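Local coordinates for protein pyridoxal kinase (Lactobacillus plantarum, PDB 3H74) that probably uses ATP to phosphorylate the 5'-hydroxyl of pyridoxal, making pyridoxal 5'-phosphate, as a kinase of the ribokinase superfamily, at residues A135-P140 / G173-I178; N239-M244 / G264-A269. All coordinates share one frame; numbering follows the deposited sequence.

Contact 1: A135-P140 / G173-I178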
ATOM      1  N   ALA A 135       9.337   4.487   8.042  1.00 10.37           N
ATOM      2  CA  ALA A 135       8.240   4.960   7.200  1.00  9.56           C
ATOM      3  C   ALA A 135       7.586   6.188   7.813  1.00  9.32           C
ATOM      4  O   ALA A 135       7.454   6.285   9.036  1.00  9.99           O
ATOM      5  CB  ALA A 135       7.203   3.867   7.024  1.00  9.58           C
ATOM      6  N   ASP A 136       7.181   7.127   6.964  1.00  9.03           N
ATOM      7  CA  ASP A 136       6.364   8.251   7.413  1.00  8.78           C
ATOM      8  C   ASP A 136       4.919   7.839   7.651  1.00  8.50           C
ATOM      9  O   ASP A 136       4.248   8.365   8.541  1.00  8.39           O
ATOM     10  CB  ASP A 136       6.419   9.377   6.383  1.00  9.14           C
ATOM     11  CG  ASP A 136       7.812   9.918   6.204  1.00 10.53           C
ATOM     12  OD1 ASP A 136       8.400   9.748   5.121  1.00 10.80           O
ATOM     13  OD2 ASP A 136       8.348  10.502   7.173  1.00 12.13           O
ATOM     14  N   VAL A 137       4.428   6.924   6.822  1.00  7.97           N
ATOM     15  CA  VAL A 137       3.051   6.461   6.897  1.00  8.00           C
ATOM     16  C   VAL A 137       3.048   4.964   6.641  1.00  7.39           C
ATOM     17  O   VAL A 137       3.703   4.497   5.707  1.00  7.82           O
ATOM     18  CB  VAL A 137       2.151   7.174   5.845  1.00  8.20           C
ATOM     19  CG1 VAL A 137       0.738   6.611   5.871  1.00  8.96           C
ATOM     20  CG2 VAL A 137       2.100   8.674   6.110  1.00  9.44           C
ATOM     21  N   ILE A 138       2.324   4.216   7.468  1.00  7.14           N
ATOM     22  CA  ILE A 138       2.036   2.808   7.184  1.00  7.51           C
ATOM     23  C   ILE A 138       0.533   2.629   7.041  1.00  6.89           C
ATOM     24  O   ILE A 138      -0.245   3.355   7.667  1.00  7.08           O
ATOM     25  CB  ILE A 138       2.635   1.834   8.237  1.00  7.39           C
ATOM     26  CG1 ILE A 138       2.050   2.066   9.635  1.00  8.48           C
ATOM     27  CG2 ILE A 138       4.141   1.967   8.272  1.00  9.12           C
ATOM     28  CD1 ILE A 138       2.250   0.886  10.584  1.00  9.13           C
ATOM     29  N   LEU A 139       0.132   1.649   6.231  1.00  6.54           N
ATOM     30  CA  LEU A 139      -1.270   1.454   5.855  1.00  6.53           C
ATOM     31  C   LEU A 139      -1.783   0.038   6.143  1.00  6.88           C
ATOM     32  O   LEU A 139      -2.338  -0.618   5.256  1.00  7.00           O
ATOM     33  CB  LEU A 139      -1.449   1.784   4.367  1.00  6.74           C
ATOM     34  CG  LEU A 139      -1.081   3.206   3.940  1.00  6.30           C
ATOM     35  CD1 LEU A 139      -1.103   3.336   2.414  1.00  7.80           C
ATOM     36  CD2 LEU A 139      -2.012   4.238   4.584  1.00  8.78           C
ATOM     37  N   PRO A 140      -1.624  -0.443   7.395  1.00  6.68           N
ATOM     38  CA  PRO A 140      -2.120  -1.773   7.713  1.00  6.93           C
ATOM     39  C   PRO A 140      -3.641  -1.841   7.675  1.00  7.22           C
ATOM     40  O   PRO A 140      -4.322  -0.854   7.978  1.00  7.83           O
ATOM     41  CB  PRO A 140      -1.649  -1.971   9.160  1.00  7.20           C
ATOM     42  CG  PRO A 140      -1.591  -0.578   9.711  1.00  7.64           C
ATOM     43  CD  PRO A 140      -1.021   0.210   8.579  1.00  7.04           C
ATOM     44  N   GLY A 173       7.132  11.239  14.801  1.00 16.55           N
ATOM     45  CA  GLY A 173       6.373  12.039  13.838  1.00 15.29           C
ATOM     46  C   GLY A 173       5.627  11.261  12.760  1.00 14.06           C
ATOM     47  O   GLY A 173       4.845  11.841  12.008  1.00 14.59           O
ATOM     48  N   ALA A 174       5.865   9.951  12.690  1.00 12.91           N
ATOM     49  CA  ALA A 174       5.236   9.089  11.676  1.00 11.98           C
ATOM     50  C   ALA A 174       3.792   8.758  12.032  1.00 11.61           C
ATOM     51  O   ALA A 174       3.348   9.016  13.157  1.00 11.65           O
ATOM     52  CB  ALA A 174       6.042   7.825  11.495  1.00 11.99           C
ATOM     53  N   HIS A 175       3.061   8.178  11.080  1.00 10.74           N
ATOM     54  CA  HIS A 175       1.631   7.927  11.228  1.00 10.62           C
ATOM     55  C   HIS A 175       1.256   6.501  10.899  1.00  9.83           C
ATOM     56  O   HIS A 175       1.532   6.020   9.790  1.00 10.34           O
ATOM     57  CB  HIS A 175       0.841   8.839  10.292  1.00 11.18           C
ATOM     58  CG  HIS A 175       1.194  10.277  10.427  1.00 13.45           C
ATOM     59  ND1 HIS A 175       0.751  11.047  11.480  1.00 14.67           N
ATOM     60  CD2 HIS A 175       1.962  11.086   9.662  1.00 15.39           C
ATOM     61  CE1 HIS A 175       1.228  12.273  11.353  1.00 15.29           C
ATOM     62  NE2 HIS A 175       1.968  12.323  10.260  1.00 17.23           N
ATOM     63  N   ALA A 176       0.602   5.835  11.845  1.00  9.64           N
ATOM     64  CA  ALA A 176      -0.030   4.553  11.593  1.00  9.36           C
ATOM     65  C   ALA A 176      -1.483   4.812  11.183  1.00  9.06           C
ATOM     66  O   ALA A 176      -2.235   5.478  11.897  1.00  9.61           O
ATOM     67  CB  ALA A 176       0.033   3.682  12.834  1.00  9.55           C
ATOM     68  N   VAL A 177      -1.867   4.306  10.019  1.00  8.42           N
ATOM     69  CA  VAL A 177      -3.222   4.477   9.516  1.00  8.48           C
ATOM     70  C   VAL A 177      -3.831   3.107   9.251  1.00  8.35           C
ATOM     71  O   VAL A 177      -3.341   2.377   8.384  1.00  8.58           O
ATOM     72  CB  VAL A 177      -3.225   5.302   8.203  1.00  8.08           C
ATOM     73  CG1 VAL A 177      -4.646   5.499   7.702  1.00  8.96           C
ATOM     74  CG2 VAL A 177      -2.523   6.634   8.387  1.00  8.28           C
ATOM     75  N   ILE A 178      -4.883   2.744   9.982  1.00  8.34           N
ATOM     76  CA  ILE A 178      -5.595   1.494   9.717  1.00  9.20           C
ATOM     77  C   ILE A 178      -6.663   1.763   8.660  1.00  9.53           C
ATOM     78  O   ILE A 178      -7.437   2.698   8.804  1.00  9.16           O
ATOM     79  CB  ILE A 178      -6.199   0.873  11.004  1.00  9.36           C
ATOM     80  CG1 ILE A 178      -5.083   0.557  12.000  1.00 10.23           C
ATOM     81  CG2 ILE A 178      -6.992  -0.387  10.669  1.00  9.69           C
ATOM     82  CD1 ILE A 178      -5.571   0.080  13.368  1.00 10.04           C
TER
HETATM   83  O   HOH W   1       6.805  11.238   9.349  1.00 15.52           O
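Val137 and Val177 meet methyl to methyl, Val137 CG1 lying 4.1 Å from Val177 CG2, and their branched side chains suit an extended backbone. Leu139 widens this apolar patch, its side chain alongside that of Val177 and pointing the same way, with CD2 4.0 Å from Val177 CB. Helix 213-226 packs on Val137 and Leu139. On the other face Ile138 places CG1 between its backbone N and carbonyl carbon (chi1 62°), where it rests 3.8 Å from Ala176 CA. The short side chain of Ala176 fits beneath helix 159-167, whose Leu166 it touches. Between the two faces runs the backbone ladder: His175 N to Asp136 O (2.8 Å), Ile138 N to His175 O (3.0 Å) and Val177 N to Ile138 O (3.0 Å). Pro140 has no N-H with which to extend it, and sets CD 3.2 Å from Val177 O instead. At the polar edge Asp136 OD1 accepts from Leu104 N, while OD2 pairs with Lys171 and takes a 2.8 Å bond from a water that also reaches Gly173 O weakly. These parallel strands, with helices 142-149 and 159-167 between them in sequence, form a beta-alpha-beta crossover at the border of the ribokinase-type central sheet.

Contact 2: N239-M244 / G264-A269; sequences NQWLNM and GDLLQA
Met244 and Asp265 are joined through one water, which donates to Asp265 OD2 at 2.7 Å and to Met244 O at 2.8 Å. An aspartate suits this place in the first turn of helix 264-274, where its negative charge is likely to be favoured by the helix N-terminus. Its own backbone N-H is taken up by Glu248 OE1, further along helix 231-251. Inward from the water the contact turns apolar. Met244, present as selenomethionine, runs out extended as far as SE (chi2 -178°) and then bends at chi3 (61°), which swings CE in against the other helix. There CE lies 3.5 Å from Asp265 O and 3.7 Å from Ala269 CB; a long, flexible chain is well fitted to such a reach. Trp241 fills the deeper part. Ala269 CB stands 3.4 Å above the indole plane, offset toward the rim, and a residue as small as alanine lets the ring come this near. Leu266 crosses the tryptophan side chain at about a right angle and brings CD1 to 3.5 Å from Trp241 CE3. An alanine in place of Trp241 would probably open a gap between the helices, leaving Ala269 CB and Leu266 CD1 without the indole they pack on. The axes of the two segments approach to 9.3 Å and run at 143° to each other, roughly antiparallel; they are held mainly by apolar fit, while the polar link at the rim is indirect, relayed by one water between Met244 O and Asp265 OD2.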
ATOM      1  N   ASN A 239      -9.999   8.106   0.228  1.00  8.29           N
ATOM      2  CA  ASN A 239     -11.187   7.266   0.463  1.00  9.06           C
ATOM      3  C   ASN A 239     -12.326   7.531  -0.533  1.00  9.05           C
ATOM      4  O   ASN A 239     -12.957   6.646  -1.015  1.00  9.11           O
ATOM      5  CB  ASN A 239     -11.615   7.416   1.958  1.00 10.49           C
ATOM      6  CG  ASN A 239     -10.719   6.584   2.864  1.00 11.79           C
ATOM      7  OD1 ASN A 239     -10.914   5.450   3.000  1.00 16.56           O
ATOM      8  ND2 ASN A 239      -9.678   7.158   3.324  1.00 14.32           N
ATOM      9  N   GLN A 240     -12.525   8.788  -0.832  1.00  8.86           N
ATOM     10  CA  GLN A 240     -13.530   9.172  -1.788  1.00  9.29           C
ATOM     11  C   GLN A 240     -13.179   8.626  -3.182  1.00  8.24           C
ATOM     12  O   GLN A 240     -14.003   8.108  -3.862  1.00  8.16           O
ATOM     13  CB  GLN A 240     -13.707  10.694  -1.887  1.00 10.05           C
ATOM     14  CG  GLN A 240     -14.574  11.009  -3.156  1.00 14.16           C
ATOM     15  CD  GLN A 240     -15.186  12.418  -3.203  1.00 18.06           C
ATOM     16  OE1 GLN A 240     -14.576  13.327  -3.789  1.00 19.46           O
ATOM     17  NE2 GLN A 240     -16.368  12.579  -2.626  1.00 20.71           N
ATOM     18  N   TRP A 241     -11.921   8.760  -3.554  1.00  7.17           N
ATOM     19  CA  TRP A 241     -11.471   8.293  -4.891  1.00  6.80           C
ATOM     20  C   TRP A 241     -11.543   6.763  -5.014  1.00  5.96           C
ATOM     21  O   TRP A 241     -11.946   6.244  -6.010  1.00  6.06           O
ATOM     22  CB  TRP A 241     -10.043   8.826  -5.102  1.00  7.30           C
ATOM     23  CG  TRP A 241      -9.977  10.267  -5.564  1.00  7.81           C
ATOM     24  CD1 TRP A 241     -10.996  11.115  -5.737  1.00  8.70           C
ATOM     25  CD2 TRP A 241      -8.802  10.944  -5.980  1.00  7.38           C
ATOM     26  NE1 TRP A 241     -10.531  12.302  -6.235  1.00  8.93           N
ATOM     27  CE2 TRP A 241      -9.188  12.209  -6.404  1.00  8.06           C
ATOM     28  CE3 TRP A 241      -7.468  10.591  -6.066  1.00  7.81           C
ATOM     29  CZ2 TRP A 241      -8.260  13.158  -6.875  1.00  8.84           C
ATOM     30  CZ3 TRP A 241      -6.546  11.543  -6.558  1.00  8.84           C
ATOM     31  CH2 TRP A 241      -6.973  12.793  -6.932  1.00  9.07           C
ATOM     32  N   LEU A 242     -11.191   6.059  -3.948  1.00  5.69           N
ATOM     33  CA  LEU A 242     -11.317   4.594  -3.965  1.00  6.19           C
ATOM     34  C   LEU A 242     -12.826   4.171  -4.048  1.00  5.82           C
ATOM     35  O   LEU A 242     -13.142   3.312  -4.769  1.00  5.68           O
ATOM     36  CB  LEU A 242     -10.651   3.968  -2.743  1.00  6.33           C
ATOM     37  CG  LEU A 242     -10.711   2.445  -2.721  1.00  7.98           C
ATOM     38  CD1 LEU A 242      -9.792   1.876  -3.877  1.00  8.90           C
ATOM     39  CD2 LEU A 242     -10.323   1.915  -1.247  1.00  9.11           C
ATOM     40  N   ASN A 243     -13.656   4.887  -3.307  1.00  6.27           N
ATOM     41  CA  ASN A 243     -15.106   4.660  -3.366  1.00  6.83           C
ATOM     42  C   ASN A 243     -15.602   4.824  -4.810  1.00  6.62           C
ATOM     43  O   ASN A 243     -16.349   3.993  -5.326  1.00  6.36           O
ATOM     44  CB  ASN A 243     -15.791   5.643  -2.416  1.00  7.45           C
ATOM     45  CG  ASN A 243     -17.250   5.313  -2.157  1.00  7.36           C
ATOM     46  OD1 ASN A 243     -18.134   6.041  -2.602  1.00  8.43           O
ATOM     47  ND2 ASN A 243     -17.508   4.248  -1.424  1.00  7.41           N
HETATM   48  N   MSE A 244     -15.122   5.880  -5.461  1.00  6.59           N
HETATM   49  CA  MSE A 244     -15.436   6.150  -6.856  1.00  8.23           C
HETATM   50  C   MSE A 244     -14.929   5.062  -7.803  1.00  6.27           C
HETATM   51  O   MSE A 244     -15.637   4.659  -8.736  1.00  6.02           O
HETATM   52  CB  MSE A 244     -14.849   7.501  -7.242  1.00  7.61           C
HETATM   53  CG  MSE A 244     -15.087   7.898  -8.688  1.00  9.76           C
HETATM   54 SE   MSE A 244     -14.264   9.583  -9.132  1.00 17.38          SE
HETATM   55  CE  MSE A 244     -12.425   9.085  -8.778  1.00 16.16           C
ATOM     56  N   GLY A 264     -10.387   4.424 -14.702  1.00  5.38           N
ATOM     57  CA  GLY A 264     -10.730   5.543 -15.580  1.00  6.21           C
ATOM     58  C   GLY A 264     -11.225   6.782 -14.857  1.00  5.68           C
ATOM     59  O   GLY A 264     -10.721   7.883 -15.075  1.00  5.89           O
ATOM     60  N   ASP A 265     -12.228   6.621 -13.997  1.00  5.60           N
ATOM     61  CA  ASP A 265     -12.770   7.765 -13.259  1.00  5.93           C
ATOM     62  C   ASP A 265     -11.706   8.352 -12.337  1.00  5.57           C
ATOM     63  O   ASP A 265     -11.615   9.566 -12.170  1.00  5.97           O
ATOM     64  CB  ASP A 265     -14.027   7.386 -12.463  1.00  6.39           C
ATOM     65  CG  ASP A 265     -15.263   7.230 -13.339  1.00  6.95           C
ATOM     66  OD1 ASP A 265     -15.203   7.540 -14.544  1.00  9.36           O
ATOM     67  OD2 ASP A 265     -16.306   6.791 -12.802  1.00  7.58           O
ATOM     68  N   LEU A 266     -10.877   7.478 -11.771  1.00  6.06           N
ATOM     69  CA  LEU A 266      -9.767   7.909 -10.930  1.00  6.43           C
ATOM     70  C   LEU A 266      -8.752   8.765 -11.699  1.00  6.10           C
ATOM     71  O   LEU A 266      -8.342   9.840 -11.249  1.00  6.45           O
ATOM     72  CB  LEU A 266      -9.110   6.692 -10.276  1.00  6.88           C
ATOM     73  CG  LEU A 266      -7.870   6.942  -9.416  1.00  7.47           C
ATOM     74  CD1 LEU A 266      -8.105   7.969  -8.307  1.00  9.69           C
ATOM     75  CD2 LEU A 266      -7.366   5.638  -8.839  1.00  7.25           C
ATOM     76  N   LEU A 267      -8.362   8.296 -12.881  1.00  6.46           N
ATOM     77  CA  LEU A 267      -7.432   9.069 -13.709  1.00  7.14           C
ATOM     78  C   LEU A 267      -8.011  10.438 -14.071  1.00  7.83           C
ATOM     79  O   LEU A 267      -7.297  11.445 -14.060  1.00  7.75           O
ATOM     80  CB  LEU A 267      -7.043   8.289 -14.970  1.00  7.37           C
ATOM     81  CG  LEU A 267      -6.224   7.015 -14.726  1.00  7.44           C
ATOM     82  CD1 LEU A 267      -5.977   6.300 -16.032  1.00  9.91           C
ATOM     83  CD2 LEU A 267      -4.901   7.306 -14.035  1.00  9.69           C
ATOM     84  N   GLN A 268      -9.307  10.466 -14.368  0.50  7.79           N
ATOM     85  CA  GLN A 268     -10.015  11.711 -14.654  0.50  8.38           C
ATOM     86  C   GLN A 268      -9.995  12.683 -13.468  0.50  8.35           C
ATOM     87  O   GLN A 268      -9.806  13.888 -13.647  0.50  8.70           O
ATOM     88  CB  GLN A 268     -11.448  11.401 -15.084  0.50  8.79           C
ATOM     89  CG  GLN A 268     -12.227  12.595 -15.588  0.50 10.70           C
ATOM     90  CD  GLN A 268     -13.669  12.250 -15.881  0.50 12.96           C
ATOM     91  OE1 GLN A 268     -14.343  11.599 -15.079  0.50 14.47           O
ATOM     92  NE2 GLN A 268     -14.157  12.693 -17.034  0.50 14.30           N
ATOM     93  N   ALA A 269     -10.181  12.159 -12.260  1.00  8.05           N
ATOM     94  CA  ALA A 269     -10.144  12.983 -11.051  1.00  7.98           C
ATOM     95  C   ALA A 269      -8.745  13.509 -10.779  1.00  8.22           C
ATOM     96  O   ALA A 269      -8.582  14.659 -10.369  1.00  8.75           O
ATOM     97  CB  ALA A 269     -10.673  12.218  -9.848  1.00  8.28           C
TER
HETATM   98  O   HOH W   2     -17.406   6.045 -10.471  1.00  8.35           O

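Overall arrangement
The two contacts follow one another along the chain, contact 1 closing before contact 2 opens. Their centres are 22 Å apart and their nearest atoms about 7 Å, so they do not touch. Helix 213-226 mediates between them: Leu225, Ala218 and Ile221 meet the strand 137-138 region of contact 1, whereas Val220 meets Trp241 and Leu266, and Thr216 meets Leu266. Contact 1 belongs to the central sheet, its centre about 11 Å from the centre of the chain, and contact 2 to the helical layer, its centre about 16 Å from that point. The shared helix starts at the GTGD sequence, which in ribokinase relatives contributes the anion hole and catalytic aspartate; contact 2 packs on its first turn, contact 1 on its later part.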